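Long-range contacts in formate dehydrogenase (Staphylococcus aureus, PDB 6TTB), which probably catalyses the oxidation of formate to carbon dioxide, with NAD+ as the hydride acceptor, and binds this cofactor between its two domains: residues 37-42 / 89-94; 57-62 / 339-344; 113-118 / 135-140. One frame throughout, in Å; residues are numbered along the deposited sequence.

Interaction 1 of 3, residues 37-42 / 89-94; sequences ALFPEA and VIISAP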
loop_
_atom_site.group_PDB
_atom_site.type_symbol
_atom_site.label_atom_id
_atom_site.label_comp_id
_atom_site.label_asym_id
_atom_site.label_seq_id
_atom_site.Cartn_x
_atom_site.Cartn_y
_atom_site.Cartn_z
ATOM N N ALA A 37 -8.669 -6.037 -33.257
ATOM C CA ALA A 37 -8.211 -5.818 -31.897
ATOM C C ALA A 37 -8.764 -4.499 -31.362
ATOM O O ALA A 37 -8.892 -3.518 -32.139
ATOM C CB ALA A 37 -6.713 -5.881 -31.851
ATOM N N LEU A 38 -9.165 -4.509 -30.065
ATOM C CA LEU A 38 -9.441 -3.281 -29.382
ATOM C C LEU A 38 -8.511 -3.111 -28.191
ATOM O O LEU A 38 -8.443 -3.928 -27.262
ATOM C CB LEU A 38 -10.895 -3.171 -28.962
ATOM C CG LEU A 38 -11.181 -1.877 -28.192
ATOM C CD1 LEU A 38 -11.300 -0.668 -29.157
ATOM C CD2 LEU A 38 -12.414 -2.010 -27.311
ATOM N N PHE A 39 -7.830 -1.981 -28.208
ATOM C CA PHE A 39 -6.807 -1.689 -27.256
ATOM C C PHE A 39 -6.951 -0.246 -26.818
ATOM O O PHE A 39 -7.470 0.589 -27.557
ATOM C CB PHE A 39 -5.492 -1.883 -27.943
ATOM C CG PHE A 39 -5.172 -3.317 -28.219
ATOM C CD1 PHE A 39 -5.461 -4.295 -27.303
ATOM C CD2 PHE A 39 -4.399 -3.662 -29.312
ATOM C CE1 PHE A 39 -4.996 -5.588 -27.478
ATOM C CE2 PHE A 39 -3.989 -4.971 -29.520
ATOM C CZ PHE A 39 -4.274 -5.923 -28.596
ATOM N N PRO A 40 -6.439 0.108 -25.631
ATOM C CA PRO A 40 -6.442 1.524 -25.219
ATOM C C PRO A 40 -5.704 2.391 -26.250
ATOM O O PRO A 40 -4.809 1.907 -26.981
ATOM C CB PRO A 40 -5.690 1.539 -23.888
ATOM C CG PRO A 40 -5.581 0.024 -23.450
ATOM C CD PRO A 40 -5.699 -0.802 -24.724
ATOM N N GLU A 41 -6.151 3.639 -26.372
ATOM C CA GLU A 41 -5.603 4.619 -27.305
ATOM C C GLU A 41 -4.182 5.022 -26.881
ATOM O O GLU A 41 -3.954 5.320 -25.725
ATOM C CB GLU A 41 -6.508 5.848 -27.324
ATOM C CG GLU A 41 -6.333 6.685 -28.571
ATOM C CD GLU A 41 -7.281 6.244 -29.664
ATOM O OE1 GLU A 41 -8.217 5.419 -29.356
ATOM O OE2 GLU A 41 -7.096 6.702 -30.818
ATOM N N ALA A 42 -3.226 4.993 -27.810
ATOM C CA ALA A 42 -1.860 5.405 -27.488
ATOM C C ALA A 42 -1.851 6.904 -27.230
ATOM O O ALA A 42 -2.628 7.605 -27.806
ATOM C CB ALA A 42 -0.887 5.044 -28.614
ATOM N N VAL A 89 -11.463 -13.323 -35.777
ATOM C CA VAL A 89 -10.944 -13.413 -34.424
ATOM C C VAL A 89 -11.008 -12.025 -33.810
ATOM O O VAL A 89 -10.546 -11.038 -34.414
ATOM C CB VAL A 89 -9.483 -13.921 -34.397
ATOM C CG1 VAL A 89 -8.917 -13.810 -32.998
ATOM C CG2 VAL A 89 -9.322 -15.340 -34.949
ATOM N N ILE A 90 -11.585 -11.943 -32.613
ATOM C CA ILE A 90 -11.597 -10.680 -31.909
ATOM C C ILE A 90 -10.602 -10.768 -30.738
ATOM O O ILE A 90 -10.354 -11.870 -30.171
ATOM C CB ILE A 90 -13.009 -10.359 -31.426
ATOM C CG1 ILE A 90 -13.083 -8.995 -30.736
ATOM C CG2 ILE A 90 -13.555 -11.497 -30.536
ATOM C CD1 ILE A 90 -13.082 -7.815 -31.706
ATOM N N ILE A 91 -10.022 -9.600 -30.398
ATOM C CA ILE A 91 -9.033 -9.555 -29.344
ATOM C C ILE A 91 -9.231 -8.308 -28.492
ATOM O O ILE A 91 -9.335 -7.206 -29.024
ATOM C CB ILE A 91 -7.619 -9.631 -29.939
ATOM C CG1 ILE A 91 -7.384 -10.981 -30.654
ATOM C CG2 ILE A 91 -6.639 -9.465 -28.825
ATOM C CD1 ILE A 91 -6.031 -11.091 -31.437
ATOM N N SER A 92 -9.236 -8.481 -27.173
ATOM C CA SER A 92 -9.207 -7.325 -26.275
ATOM C C SER A 92 -8.732 -7.740 -24.882
ATOM O O SER A 92 -8.607 -8.931 -24.606
ATOM C CB SER A 92 -10.551 -6.655 -26.176
ATOM O OG SER A 92 -11.422 -7.474 -25.434
ATOM N N ALA A 93 -8.504 -6.729 -24.013
ATOM C CA ALA A 93 -8.068 -6.940 -22.647
ATOM C C ALA A 93 -9.209 -6.625 -21.696
ATOM O O ALA A 93 -10.054 -5.773 -21.973
ATOM C CB ALA A 93 -6.904 -6.056 -22.379
ATOM N N PRO A 94 -9.243 -7.241 -20.511
ATOM C CA PRO A 94 -10.324 -6.996 -19.559
ATOM C C PRO A 94 -10.328 -5.543 -19.061
ATOM O O PRO A 94 -11.380 -4.998 -18.668
ATOM C CB PRO A 94 -10.069 -7.936 -18.361
ATOM C CG PRO A 94 -8.835 -8.796 -18.777
ATOM C CD PRO A 94 -8.230 -8.171 -20.022
#

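Interaction 2 of 3, residues 57-62 / 339-344; sequences IGLKTF and GVKDIL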
loop_
_atom_site.group_PDB
_atom_site.type_symbol
_atom_site.label_atom_id
_atom_site.label_comp_id
_atom_site.label_asym_id
_atom_site.label_seq_id
_atom_site.Cartn_x
_atom_site.Cartn_y
_atom_site.Cartn_z
ATOM N N ILE A 57 0.762 -4.546 -28.991
ATOM C CA ILE A 57 1.304 -5.817 -28.542
ATOM C C ILE A 57 1.932 -6.633 -29.669
ATOM O O ILE A 57 2.041 -7.854 -29.545
ATOM C CB ILE A 57 0.264 -6.586 -27.727
ATOM C CG1 ILE A 57 0.855 -7.048 -26.406
ATOM C CG2 ILE A 57 -0.532 -7.651 -28.493
ATOM C CD1 ILE A 57 0.566 -6.074 -25.297
ATOM N N GLY A 58 2.467 -5.944 -30.700
ATOM C CA GLY A 58 3.362 -6.588 -31.649
ATOM C C GLY A 58 2.632 -7.333 -32.773
ATOM O O GLY A 58 3.281 -7.892 -33.634
ATOM N N LEU A 59 1.301 -7.201 -32.859
ATOM C CA LEU A 59 0.529 -8.076 -33.738
ATOM C C LEU A 59 0.560 -7.605 -35.206
ATOM O O LEU A 59 0.365 -8.401 -36.121
ATOM C CB LEU A 59 -0.914 -8.240 -33.219
ATOM C CG LEU A 59 -1.082 -9.037 -31.907
ATOM C CD1 LEU A 59 -2.391 -8.727 -31.234
ATOM C CD2 LEU A 59 -0.944 -10.524 -32.122
ATOM N N LYS A 60 0.799 -6.323 -35.438
ATOM C CA LYS A 60 0.672 -5.769 -36.778
ATOM C C LYS A 60 1.582 -6.508 -37.710
ATOM O O LYS A 60 1.114 -7.075 -38.667
ATOM C CB LYS A 60 1.164 -4.332 -36.788
ATOM C CG LYS A 60 0.878 -3.483 -38.028
ATOM C CD LYS A 60 0.943 -2.073 -37.455
ATOM C CE LYS A 60 0.914 -2.133 -35.899
ATOM N NZ LYS A 60 0.502 -0.854 -35.254
ATOM N N THR A 61 2.894 -6.435 -37.450
ATOM C CA THR A 61 3.896 -7.210 -38.153
ATOM C C THR A 61 3.666 -8.703 -37.958
ATOM O O THR A 61 3.607 -9.443 -38.928
ATOM C CB THR A 61 5.319 -6.802 -37.745
ATOM O OG1 THR A 61 5.186 -5.680 -36.887
ATOM C CG2 THR A 61 6.195 -6.367 -38.912
ATOM N N PHE A 62 3.475 -9.151 -36.717
ATOM C CA PHE A 62 3.321 -10.577 -36.474
ATOM C C PHE A 62 2.214 -11.134 -37.345
ATOM O O PHE A 62 2.331 -12.234 -37.853
ATOM C CB PHE A 62 2.969 -10.853 -35.025
ATOM C CG PHE A 62 2.655 -12.300 -34.764
ATOM C CD1 PHE A 62 1.393 -12.805 -35.000
ATOM C CD2 PHE A 62 3.628 -13.161 -34.309
ATOM C CE1 PHE A 62 1.104 -14.149 -34.795
ATOM C CE2 PHE A 62 3.332 -14.487 -34.075
ATOM C CZ PHE A 62 2.073 -14.987 -34.342
ATOM N N GLY A 339 1.649 -14.572 -24.916
ATOM C CA GLY A 339 0.550 -15.490 -24.923
ATOM C C GLY A 339 -0.351 -15.288 -26.145
ATOM O O GLY A 339 -0.637 -16.238 -26.897
ATOM N N VAL A 340 -0.806 -14.044 -26.358
ATOM C CA VAL A 340 -1.704 -13.816 -27.469
ATOM C C VAL A 340 -1.030 -14.368 -28.717
ATOM O O VAL A 340 -1.686 -14.955 -29.565
ATOM C CB VAL A 340 -2.101 -12.333 -27.615
ATOM C CG1 VAL A 340 -2.518 -11.967 -29.031
ATOM C CG2 VAL A 340 -3.217 -11.974 -26.678
ATOM N N LYS A 341 0.294 -14.165 -28.806
ATOM C CA LYS A 341 1.052 -14.557 -29.985
ATOM C C LYS A 341 1.034 -16.071 -30.102
ATOM O O LYS A 341 0.690 -16.595 -31.153
ATOM C CB LYS A 341 2.481 -13.979 -30.009
ATOM C CG LYS A 341 2.607 -12.494 -30.325
ATOM C CD LYS A 341 3.860 -12.161 -31.103
ATOM C CE LYS A 341 4.700 -11.055 -30.467
ATOM N NZ LYS A 341 4.644 -9.761 -31.211
ATOM N N ASP A 342 1.375 -16.753 -29.012
ATOM C CA ASP A 342 1.410 -18.217 -29.035
ATOM C C ASP A 342 0.038 -18.794 -29.430
ATOM O O ASP A 342 -0.072 -19.727 -30.258
ATOM C CB ASP A 342 1.938 -18.816 -27.734
ATOM C CG ASP A 342 2.165 -20.308 -27.865
ATOM O OD1 ASP A 342 3.244 -20.719 -28.470
ATOM O OD2 ASP A 342 1.260 -21.087 -27.396
ATOM N N ILE A 343 -1.015 -18.241 -28.837
ATOM C CA ILE A 343 -2.368 -18.689 -29.131
ATOM C C ILE A 343 -2.602 -18.631 -30.635
ATOM O O ILE A 343 -2.940 -19.649 -31.241
ATOM C CB ILE A 343 -3.372 -17.823 -28.354
ATOM C CG1 ILE A 343 -3.642 -18.398 -26.959
ATOM C CG2 ILE A 343 -4.643 -17.590 -29.145
ATOM C CD1 ILE A 343 -3.847 -17.331 -25.890
ATOM N N LEU A 344 -2.473 -17.416 -31.211
ATOM C CA LEU A 344 -2.713 -17.180 -32.630
ATOM C C LEU A 344 -1.905 -18.165 -33.490
ATOM O O LEU A 344 -2.358 -18.581 -34.548
ATOM C CB LEU A 344 -2.326 -15.756 -32.967
ATOM C CG LEU A 344 -3.123 -14.664 -32.269
ATOM C CD1 LEU A 344 -2.618 -13.295 -32.697
ATOM C CD2 LEU A 344 -4.589 -14.773 -32.578
#

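Interaction 3 of 3, residues 113-118 / 135-140; sequences LAITAG and GVVEVT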
loop_
_atom_site.group_PDB
_atom_site.type_symbol
_atom_site.label_atom_id
_atom_site.label_comp_id
_atom_site.label_asym_id
_atom_site.label_seq_id
_atom_site.Cartn_x
_atom_site.Cartn_y
_atom_site.Cartn_z
ATOM N N LEU A 113 -12.811 -17.190 -32.788
ATOM C CA LEU A 113 -11.898 -17.112 -31.640
ATOM C C LEU A 113 -11.948 -15.726 -31.009
ATOM O O LEU A 113 -11.719 -14.686 -31.660
ATOM C CB LEU A 113 -10.470 -17.525 -32.046
ATOM C CG LEU A 113 -9.497 -17.771 -30.884
ATOM C CD1 LEU A 113 -10.092 -18.608 -29.785
ATOM C CD2 LEU A 113 -8.108 -18.342 -31.349
ATOM N N ALA A 114 -12.316 -15.727 -29.739
ATOM C CA ALA A 114 -12.260 -14.509 -28.953
ATOM C C ALA A 114 -11.121 -14.623 -27.949
ATOM O O ALA A 114 -11.178 -15.405 -26.996
ATOM C CB ALA A 114 -13.580 -14.291 -28.266
ATOM N N ILE A 115 -10.062 -13.865 -28.194
ATOM C CA ILE A 115 -8.920 -13.927 -27.292
ATOM C C ILE A 115 -9.045 -12.780 -26.305
ATOM O O ILE A 115 -9.274 -11.633 -26.725
ATOM C CB ILE A 115 -7.621 -13.805 -28.089
ATOM C CG1 ILE A 115 -7.567 -14.758 -29.283
ATOM C CG2 ILE A 115 -6.420 -13.961 -27.182
ATOM C CD1 ILE A 115 -6.317 -14.541 -30.036
ATOM N N THR A 116 -8.881 -13.105 -25.026
ATOM C CA THR A 116 -8.745 -12.126 -23.978
ATOM C C THR A 116 -7.249 -11.798 -23.769
ATOM O O THR A 116 -6.518 -12.539 -23.104
ATOM C CB THR A 116 -9.320 -12.684 -22.664
ATOM O OG1 THR A 116 -10.708 -13.087 -22.732
ATOM C CG2 THR A 116 -9.081 -11.765 -21.502
ATOM N N ALA A 117 -6.807 -10.625 -24.240
ATOM C CA ALA A 117 -5.443 -10.218 -23.953
ATOM C C ALA A 117 -5.291 -9.952 -22.465
ATOM O O ALA A 117 -5.234 -8.830 -22.047
ATOM C CB ALA A 117 -5.018 -9.008 -24.780
ATOM N N GLY A 118 -5.085 -10.993 -21.711
ATOM C CA GLY A 118 -4.973 -10.904 -20.290
ATOM C C GLY A 118 -5.689 -12.095 -19.676
ATOM O O GLY A 118 -5.780 -13.166 -20.321
ATOM N N GLY A 135 -14.592 -20.151 -29.937
ATOM C CA GLY A 135 -13.711 -20.494 -28.834
ATOM C C GLY A 135 -13.325 -19.245 -28.066
ATOM O O GLY A 135 -13.212 -18.175 -28.655
ATOM N N VAL A 136 -13.066 -19.401 -26.781
ATOM C CA VAL A 136 -12.713 -18.279 -25.929
ATOM C C VAL A 136 -11.518 -18.660 -25.058
ATOM O O VAL A 136 -11.570 -19.655 -24.291
ATOM C CB VAL A 136 -13.903 -17.892 -25.048
ATOM C CG1 VAL A 136 -13.507 -16.919 -23.971
ATOM C CG2 VAL A 136 -15.063 -17.356 -25.896
ATOM N N VAL A 137 -10.454 -17.845 -25.136
ATOM C CA VAL A 137 -9.213 -18.201 -24.483
ATOM C C VAL A 137 -8.613 -16.938 -23.945
ATOM O O VAL A 137 -8.579 -15.936 -24.642
ATOM C CB VAL A 137 -8.217 -18.895 -25.428
ATOM C CG1 VAL A 137 -8.879 -20.040 -26.130
ATOM C CG2 VAL A 137 -7.687 -17.920 -26.445
ATOM N N GLU A 138 -8.061 -17.038 -22.741
ATOM C CA GLU A 138 -7.299 -15.976 -22.158
ATOM C C GLU A 138 -5.913 -16.550 -21.845
ATOM O O GLU A 138 -5.702 -17.727 -22.070
ATOM C CB GLU A 138 -8.087 -15.369 -20.972
ATOM C CG GLU A 138 -8.213 -16.262 -19.711
ATOM C CD GLU A 138 -9.353 -15.903 -18.712
ATOM O OE1 GLU A 138 -10.342 -15.228 -19.101
ATOM O OE2 GLU A 138 -9.321 -16.396 -17.575
ATOM N N VAL A 139 -4.989 -15.697 -21.349
ATOM C CA VAL A 139 -3.574 -15.989 -21.117
ATOM C C VAL A 139 -3.339 -16.327 -19.632
ATOM O O VAL A 139 -2.719 -15.587 -18.854
ATOM C CB VAL A 139 -2.744 -14.762 -21.505
ATOM C CG1 VAL A 139 -1.253 -15.081 -21.492
ATOM C CG2 VAL A 139 -3.189 -14.184 -22.850
ATOM N N THR A 140 -3.796 -17.489 -19.233
ATOM C CA THR A 140 -3.654 -17.890 -17.859
ATOM C C THR A 140 -2.190 -17.721 -17.456
ATOM O O THR A 140 -1.289 -18.036 -18.212
ATOM C CB THR A 140 -4.284 -19.270 -17.661
ATOM O OG1 THR A 140 -5.521 -19.212 -18.397
ATOM C CG2 THR A 140 -4.587 -19.604 -16.221
#

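Interaction 1 of 3, residues 37-42 / 89-94
The carbonyl oxygen of Ile91 is the best-held polar atom here, gripped by one hydrogen bond and one weaker contact from the same neighbour strand. Leu38 N donates to Ile91 O at 2.9 Å, almost straight at 167° and nearly along the C=O axis. Ala37 adds its CA-H, with Ala37 CA 3.4 Å from Ile91 O, so successive residues of one strand converge on a single acceptor of the next. This pairing sets Ala37 beside Ile91 in parallel register. Their side chains leave on one face of the sheet, Ala37 CB lying 4.3 Å from Ile91 CB. On that side the tip of Phe39 also reaches back: with CG beside the backbone N (chi1 -71°), the ring brings CZ to 4.3 Å from the CG2 branch of Ile91, obliquely. On the face of Leu38 and Ser92, Ser92 CB rests 3.6 Å from Leu38 O. The hydroxyl of Ser92 sits between its own N and carbonyl carbon, and Ser92 OG accepts a weak hydrogen bond from Ala98 N. Farther along, Pro40 packs on Leu176 and Glu41 O is hydrogen-bonded to Ser177 OG, both of the second subunit. Strand 34-38 runs between strands 69-73 and 89-92, all parallel, while helix 330-348 packs over the Ile91 face through Leu344.

Interaction 2 of 3, residues 57-62 / 339-344
Two first torsions bring the side chains of Phe62 and Lys341 together: Phe62 sets CG anti to its backbone N (chi1 174°), swinging the ring across to the other helix, and Lys341 sets CG beside its own N (chi1 -74°) before bending at each of the next three torsions. The two side chains slide past each other in opposite directions. Lys341 CG stands over one face of the Phe62 ring, offset toward the rim, and the next methylene comes closer to the ring carbons, with Lys341 CD 3.4 Å from Phe62 CD2. The lysine thus spends its aliphatic length on the aromatic ring and carries its charge beyond it. There Lys341 NZ forms a salt bridge with Glu337, one helical turn earlier, and lies 3.3 Å from Gly58 O. Gly58 is the N-cap of helix 59-64, and its positive phi (84°) belongs to the turn that starts this helix. Beside this pair, the buried Leu59 makes the apolar link. Leu59 CD2 meets Leu344 CD1 and lies 3.8 Å from Val340 CG1, crossing both side chains at roughly right angles. Leu344 serves two partners, since its CB also approaches Phe62 CE1 at 4.2 Å, obliquely to the ring. Arg66 adds a cation-pi contact to the same phenylalanine. Leu59 continues inward to Phe70 of strand 69-73, as Val340 and Leu344 do to Ile115 of strand 113-116. The arrangement is plain helix-helix packing on one face of a parallel alpha/beta sheet, and it fits the D-2-hydroxyacid dehydrogenase family, in which the C-terminal part of the chain returns to complete the catalytic domain begun by the N-terminal part.

Interaction 3 of 3, residues 113-118 / 135-140
From CB to its tip, the side chain of Glu138 passes from backbone packing to a polar anchor. Glu138 CB touches two parts of segment 113-118, lying 3.3 Å from Gly118 O and 3.4 Å from Thr116 CB. Glu138 CG takes the crowded position between N and the carbonyl carbon (chi1 70°) and still skirts Gly118 O, at 4.0 Å. From there the chain extends, and OE1 ends in a hydrogen bond with Ser121 OG and a weak one from Gly120 N. Thr116 lies alongside, pointing the same way, and its OG1 is hydrogen-bonded to the same serine hydroxyl, so Ser121 ties the two side chains together beyond their CB contact. A parallel ladder joins the strands ahead of this pair. Ala114 N donates to Gly135 O at 2.8 Å and nearly straight (176°), Val137 N returns the link to Ala114 O, and Thr116 N donates to Val137 O at 2.9 Å. The next bond is displaced by two residues: Ala117, centre of an inverse gamma turn, folds the chain so that Gly118 O, rather than Thr116 O, accepts from Val139 N, at 2.8 Å. On the other face Leu113, Ile115 and Val137 form an apolar layer, with Leu113 CD1 4.1 Å from Val137 CG1, and helix 330-348 lies against Leu113 and Ile115. Helix 126-131 packs instead on the side of Val136. Strand 113-116, this helix and strand 135-138 make a beta-alpha-beta crossover at one border of the parallel sheet, and the C-terminal end of strand 135-138 lies toward the cofactor: the side chain of Glu138 is about 6 Å from the bound NAD, as expected where loops at strand ends line the cleft of an alpha/beta dehydrogenase.

The three contacts form a tight triangle, their centres 11 to 12 Å apart, within the domain built on the five-stranded parallel sheet. Interactions 1 and 3 are strand pairings of that sheet, joined through adjacent strands 89-92 and 113-116, where Ile90 O and Ile115 N are 2.8 Å apart. Interaction 2 lies over one face and meets both: Leu344 CD2 packs 4.1 Å from Ile91 CD1 and also touches Ile115. Along the chain, interaction 1 closes before interaction 3 opens, while interaction 2 spans from residue 57 to the late helix 330-348. The chain leaves for the seven-stranded NAD-binding domain in between, so this last contact is where the returning chain meets the N-terminal part.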